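Local coordinates for protein putative N-acetylneuraminate lyase ([Ruminococcus] gnavus ATCC 29149, PDB 6RB7) that is a putative lyase of the dihydrodipicolinate synthetase family, built as a parallel beta/alpha barrel, at residues E36-C48 / A236-P248. Numbering follows the deposited sequence.
Sequences EKYKGVIPAFYAC and AEGAIGGTYGAMP
Tyr46 reaches across to the turn after strand 238-241, its hydroxyl donating to the carbonyl of Gly242 (OH to O 2.8 Å) from 35° off the carbonyl plane. That oxygen lies at the ring's edge, in plane, while Gly245 CA approaches CE2 obliquely. With CG anti to the carbonyl carbon (chi1 -54°), the ring swings toward the 242-246 turn, although the bond from CA to CB does not itself point there.

The Tyr244 ring folds back against the end of the preceding strand, with Gly241 CA 3.5 Å above the centre of one face. Val41 CG1 meets the ring obliquely at CD2 (3.7 Å), and the Pro43 ring crosses the tyrosine side chain at about a right angle, CB to CB. Ile42 and Ile240 emerge from the other side of the sheet and run side by side.

Two backbone bonds join the parallel strands: Ile42 N to Ala239 O (2.9 Å) and Ala44 N to Gly241 O (3.0 Å). One water bridges Ala44 O, Gly241 O and Gly245 N. At the start, extended Lys39 lies alongside Glu237; its NZ grips Glu36 OE2 (2.8 Å) and, weakly, Glu237 OE2 (3.4 Å), while Lys211 holds Glu237 OE1.

The pairing joins the first and last strands of the barrel: Ile42 and Ile240 meet Ile110 of strand 108-112, Pro43 packs on Phe67 of helix 57-70, and Tyr46 leans on helix 287-299.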
loop_
_atom_site.group_PDB
_atom_site.type_symbol
_atom_site.label_atom_id
_atom_site.label_comp_id
_atom_site.label_asym_id
_atom_site.label_seq_id
_atom_site.Cartn_x
_atom_site.Cartn_y
_atom_site.Cartn_z
ATOM N N GLU A 36 19.690 -30.810 -6.879
ATOM C CA GLU A 36 20.997 -30.429 -6.301
ATOM C C GLU A 36 21.666 -29.353 -7.147
ATOM O O GLU A 36 22.395 -28.529 -6.588
ATOM C CB GLU A 36 21.897 -31.666 -6.182
ATOM C CG GLU A 36 21.381 -32.681 -5.178
ATOM C CD GLU A 36 21.150 -32.121 -3.785
ATOM O OE1 GLU A 36 22.096 -31.538 -3.204
ATOM O OE2 GLU A 36 20.002 -32.225 -3.294
ATOM N N LYS A 37 21.493 -29.378 -8.462
ATOM C CA LYS A 37 22.212 -28.433 -9.351
ATOM C C LYS A 37 21.738 -27.003 -9.109
ATOM O O LYS A 37 22.372 -26.058 -9.612
ATOM C CB LYS A 37 22.067 -28.839 -10.802
ATOM C CG LYS A 37 20.681 -28.715 -11.407
ATOM C CD LYS A 37 20.777 -29.124 -12.873
ATOM C CE LYS A 37 19.456 -29.307 -13.515
ATOM N NZ LYS A 37 19.684 -29.820 -14.887
ATOM N N TYR A 38 20.616 -26.813 -8.405
ATOM C CA TYR A 38 20.080 -25.459 -8.144
ATOM C C TYR A 38 20.458 -24.970 -6.746
ATOM O O TYR A 38 20.113 -23.804 -6.439
ATOM C CB TYR A 38 18.561 -25.460 -8.311
ATOM C CG TYR A 38 18.141 -25.830 -9.702
ATOM C CD1 TYR A 38 18.336 -24.931 -10.743
ATOM C CD2 TYR A 38 17.551 -27.052 -9.993
ATOM C CE1 TYR A 38 17.924 -25.229 -12.029
ATOM C CE2 TYR A 38 17.158 -27.356 -11.281
ATOM C CZ TYR A 38 17.345 -26.441 -12.308
ATOM O OH TYR A 38 16.962 -26.730 -13.583
ATOM N N LYS A 39 21.072 -25.814 -5.928
ATOM C CA LYS A 39 21.313 -25.485 -4.513
ATOM C C LYS A 39 22.682 -24.839 -4.415
ATOM O O LYS A 39 23.702 -25.552 -4.362
ATOM C CB LYS A 39 21.278 -26.747 -3.655
ATOM C CG LYS A 39 19.923 -27.393 -3.618
ATOM C CD LYS A 39 19.856 -28.578 -2.722
ATOM C CE LYS A 39 18.525 -29.285 -2.785
ATOM N NZ LYS A 39 18.536 -30.380 -1.786
ATOM N N GLY A 40 22.661 -23.594 -4.069
ATOM C CA GLY A 40 23.905 -22.833 -3.878
ATOM C C GLY A 40 23.683 -21.418 -4.335
ATOM O O GLY A 40 22.531 -20.935 -4.331
ATOM N N VAL A 41 24.773 -20.778 -4.680
ATOM C CA VAL A 41 24.794 -19.329 -4.989
ATOM C C VAL A 41 24.722 -19.182 -6.514
ATOM O O VAL A 41 25.597 -19.659 -7.236
ATOM C CB VAL A 41 26.073 -18.723 -4.422
ATOM C CG1 VAL A 41 26.302 -17.310 -4.927
ATOM C CG2 VAL A 41 26.084 -18.809 -2.894
ATOM N N ILE A 42 23.638 -18.565 -6.986
ATOM C CA ILE A 42 23.370 -18.325 -8.425
ATOM C C ILE A 42 23.231 -16.823 -8.630
ATOM O O ILE A 42 22.146 -16.229 -8.494
ATOM C CB ILE A 42 22.150 -19.120 -8.911
ATOM C CG1 ILE A 42 22.378 -20.624 -8.738
ATOM C CG2 ILE A 42 21.808 -18.750 -10.354
ATOM C CD1 ILE A 42 21.220 -21.490 -9.189
ATOM N N PRO A 43 24.334 -16.106 -8.897
ATOM C CA PRO A 43 24.217 -14.691 -9.195
ATOM C C PRO A 43 23.334 -14.366 -10.389
ATOM O O PRO A 43 23.341 -15.080 -11.385
ATOM C CB PRO A 43 25.655 -14.285 -9.551
ATOM C CG PRO A 43 26.520 -15.321 -8.853
ATOM C CD PRO A 43 25.723 -16.603 -8.993
ATOM N N ALA A 44 22.593 -13.265 -10.308
ATOM C CA ALA A 44 22.005 -12.631 -11.498
ATOM C C ALA A 44 23.128 -12.135 -12.393
ATOM O O ALA A 44 24.069 -11.479 -11.946
ATOM C CB ALA A 44 21.088 -11.511 -11.119
ATOM N N PHE A 45 23.037 -12.487 -13.650
ATOM C CA PHE A 45 23.976 -12.076 -14.698
ATOM C C PHE A 45 23.654 -10.660 -15.141
ATOM O O PHE A 45 22.487 -10.340 -15.430
ATOM C CB PHE A 45 23.854 -13.047 -15.855
ATOM C CG PHE A 45 25.012 -13.018 -16.829
ATOM C CD1 PHE A 45 26.136 -13.780 -16.573
ATOM C CD2 PHE A 45 24.940 -12.268 -17.985
ATOM C CE1 PHE A 45 27.191 -13.756 -17.462
ATOM C CE2 PHE A 45 26.000 -12.241 -18.872
ATOM C CZ PHE A 45 27.138 -12.991 -18.604
ATOM N N TYR A 46 24.644 -9.781 -15.186
ATOM C CA TYR A 46 24.416 -8.370 -15.568
ATOM C C TYR A 46 24.342 -8.214 -17.088
ATOM O O TYR A 46 24.864 -9.044 -17.864
ATOM C CB TYR A 46 25.518 -7.477 -14.991
ATOM C CG TYR A 46 25.688 -7.620 -13.505
ATOM C CD1 TYR A 46 24.592 -7.516 -12.663
ATOM C CD2 TYR A 46 26.907 -7.958 -12.934
ATOM C CE1 TYR A 46 24.725 -7.679 -11.295
ATOM C CE2 TYR A 46 27.058 -8.089 -11.573
ATOM C CZ TYR A 46 25.956 -7.977 -10.741
ATOM O OH TYR A 46 26.094 -8.099 -9.371
ATOM N N ALA A 47 23.690 -7.130 -17.502
ATOM C CA ALA A 47 23.716 -6.663 -18.908
ATOM C C ALA A 47 25.118 -6.193 -19.251
ATOM O O ALA A 47 25.643 -5.323 -18.562
ATOM C CB ALA A 47 22.688 -5.604 -19.172
ATOM N N CYS A 48 25.701 -6.740 -20.315
ATOM C CA CYS A 48 27.068 -6.391 -20.764
ATOM C C CYS A 48 26.949 -5.674 -22.104
ATOM O O CYS A 48 26.549 -6.322 -23.119
ATOM C CB CYS A 48 27.902 -7.643 -20.918
ATOM S SG CYS A 48 28.120 -8.563 -19.376
ATOM N N ALA A 236 14.795 -21.894 2.110
ATOM C CA ALA A 236 15.289 -21.659 0.745
ATOM C C ALA A 236 16.606 -22.424 0.600
ATOM O O ALA A 236 17.566 -22.094 1.287
ATOM C CB ALA A 236 15.505 -20.181 0.472
ATOM N N GLU A 237 16.704 -23.360 -0.322
ATOM C CA GLU A 237 17.956 -24.113 -0.557
ATOM C C GLU A 237 18.753 -23.495 -1.710
ATOM O O GLU A 237 19.883 -23.885 -1.922
ATOM C CB GLU A 237 17.594 -25.558 -0.897
ATOM C CG GLU A 237 16.915 -26.274 0.281
ATOM C CD GLU A 237 16.034 -27.436 -0.240
ATOM O OE1 GLU A 237 14.927 -27.269 -1.047
ATOM O OE2 GLU A 237 16.465 -28.550 0.119
ATOM N N GLY A 238 18.161 -22.561 -2.423
ATOM C CA GLY A 238 18.868 -21.785 -3.456
ATOM C C GLY A 238 18.848 -20.307 -3.145
ATOM O O GLY A 238 18.189 -19.873 -2.205
ATOM N N ALA A 239 19.609 -19.564 -3.912
ATOM C CA ALA A 239 19.810 -18.134 -3.693
ATOM C C ALA A 239 20.154 -17.479 -5.017
ATOM O O ALA A 239 21.153 -17.898 -5.641
ATOM C CB ALA A 239 20.870 -17.923 -2.670
ATOM N N ILE A 240 19.323 -16.530 -5.455
ATOM C CA ILE A 240 19.523 -15.772 -6.715
ATOM C C ILE A 240 19.563 -14.306 -6.315
ATOM O O ILE A 240 18.557 -13.811 -5.755
ATOM C CB ILE A 240 18.454 -16.060 -7.765
ATOM C CG1 ILE A 240 18.481 -17.521 -8.194
ATOM C CG2 ILE A 240 18.602 -15.110 -8.936
ATOM C CD1 ILE A 240 17.280 -17.976 -9.046
ATOM N N GLY A 241 20.616 -13.591 -6.665
ATOM C CA GLY A 241 20.767 -12.235 -6.151
ATOM C C GLY A 241 21.444 -11.294 -7.140
ATOM O O GLY A 241 22.406 -11.690 -7.812
ATOM N N GLY A 242 20.959 -10.074 -7.176
ATOM C CA GLY A 242 21.501 -9.007 -8.021
ATOM C C GLY A 242 22.832 -8.474 -7.550
ATOM O O GLY A 242 23.532 -7.875 -8.368
ATOM N N THR A 243 23.195 -8.616 -6.261
ATOM C CA THR A 243 24.460 -8.008 -5.772
ATOM C C THR A 243 25.556 -9.065 -5.732
ATOM O O THR A 243 26.703 -8.711 -5.489
ATOM C CB THR A 243 24.327 -7.361 -4.400
ATOM O OG1 THR A 243 24.094 -8.361 -3.405
ATOM C CG2 THR A 243 23.255 -6.313 -4.367
ATOM N N TYR A 244 25.241 -10.332 -6.002
ATOM C CA TYR A 244 26.238 -11.405 -5.797
ATOM C C TYR A 244 27.433 -11.175 -6.716
ATOM O O TYR A 244 28.593 -11.483 -6.324
ATOM C CB TYR A 244 25.678 -12.800 -6.077
ATOM C CG TYR A 244 24.540 -13.284 -5.237
ATOM C CD1 TYR A 244 24.014 -12.592 -4.158
ATOM C CD2 TYR A 244 24.009 -14.523 -5.549
ATOM C CE1 TYR A 244 22.929 -13.103 -3.454
ATOM C CE2 TYR A 244 22.961 -15.050 -4.836
ATOM C CZ TYR A 244 22.399 -14.322 -3.806
ATOM O OH TYR A 244 21.282 -14.808 -3.142
ATOM N N GLY A 245 27.208 -10.707 -7.931
ATOM C CA GLY A 245 28.307 -10.536 -8.904
ATOM C C GLY A 245 29.334 -9.511 -8.479
ATOM O O GLY A 245 30.451 -9.592 -8.964
ATOM N N ALA A 246 28.994 -8.603 -7.575
ATOM C CA ALA A 246 29.970 -7.625 -7.027
ATOM C C ALA A 246 30.965 -8.316 -6.088
ATOM O O ALA A 246 32.020 -7.749 -5.816
ATOM C CB ALA A 246 29.249 -6.540 -6.280
ATOM N N MET A 247 30.579 -9.431 -5.469
ATOM C CA MET A 247 31.326 -10.006 -4.315
ATOM C C MET A 247 30.991 -11.473 -4.138
ATOM O O MET A 247 30.569 -11.915 -3.073
ATOM C CB MET A 247 31.045 -9.198 -3.048
ATOM C CG MET A 247 29.595 -9.068 -2.738
ATOM S SD MET A 247 29.350 -7.596 -1.700
ATOM C CE MET A 247 27.573 -7.468 -1.521
ATOM N N PRO A 248 31.123 -12.298 -5.202
ATOM C CA PRO A 248 30.590 -13.652 -5.135
ATOM C C PRO A 248 31.258 -14.510 -4.065
ATOM O O PRO A 248 30.547 -15.332 -3.431
ATOM C CB PRO A 248 30.808 -14.211 -6.549
ATOM C CG PRO A 248 31.841 -13.319 -7.166
ATOM C CD PRO A 248 31.720 -11.966 -6.509
HETATM O O HOH W 1 20.653 -21.122 -6.071
HETATM O O HOH W 2 18.933 -29.250 0.796
HETATM O O HOH W 3 24.676 -10.843 -9.266
#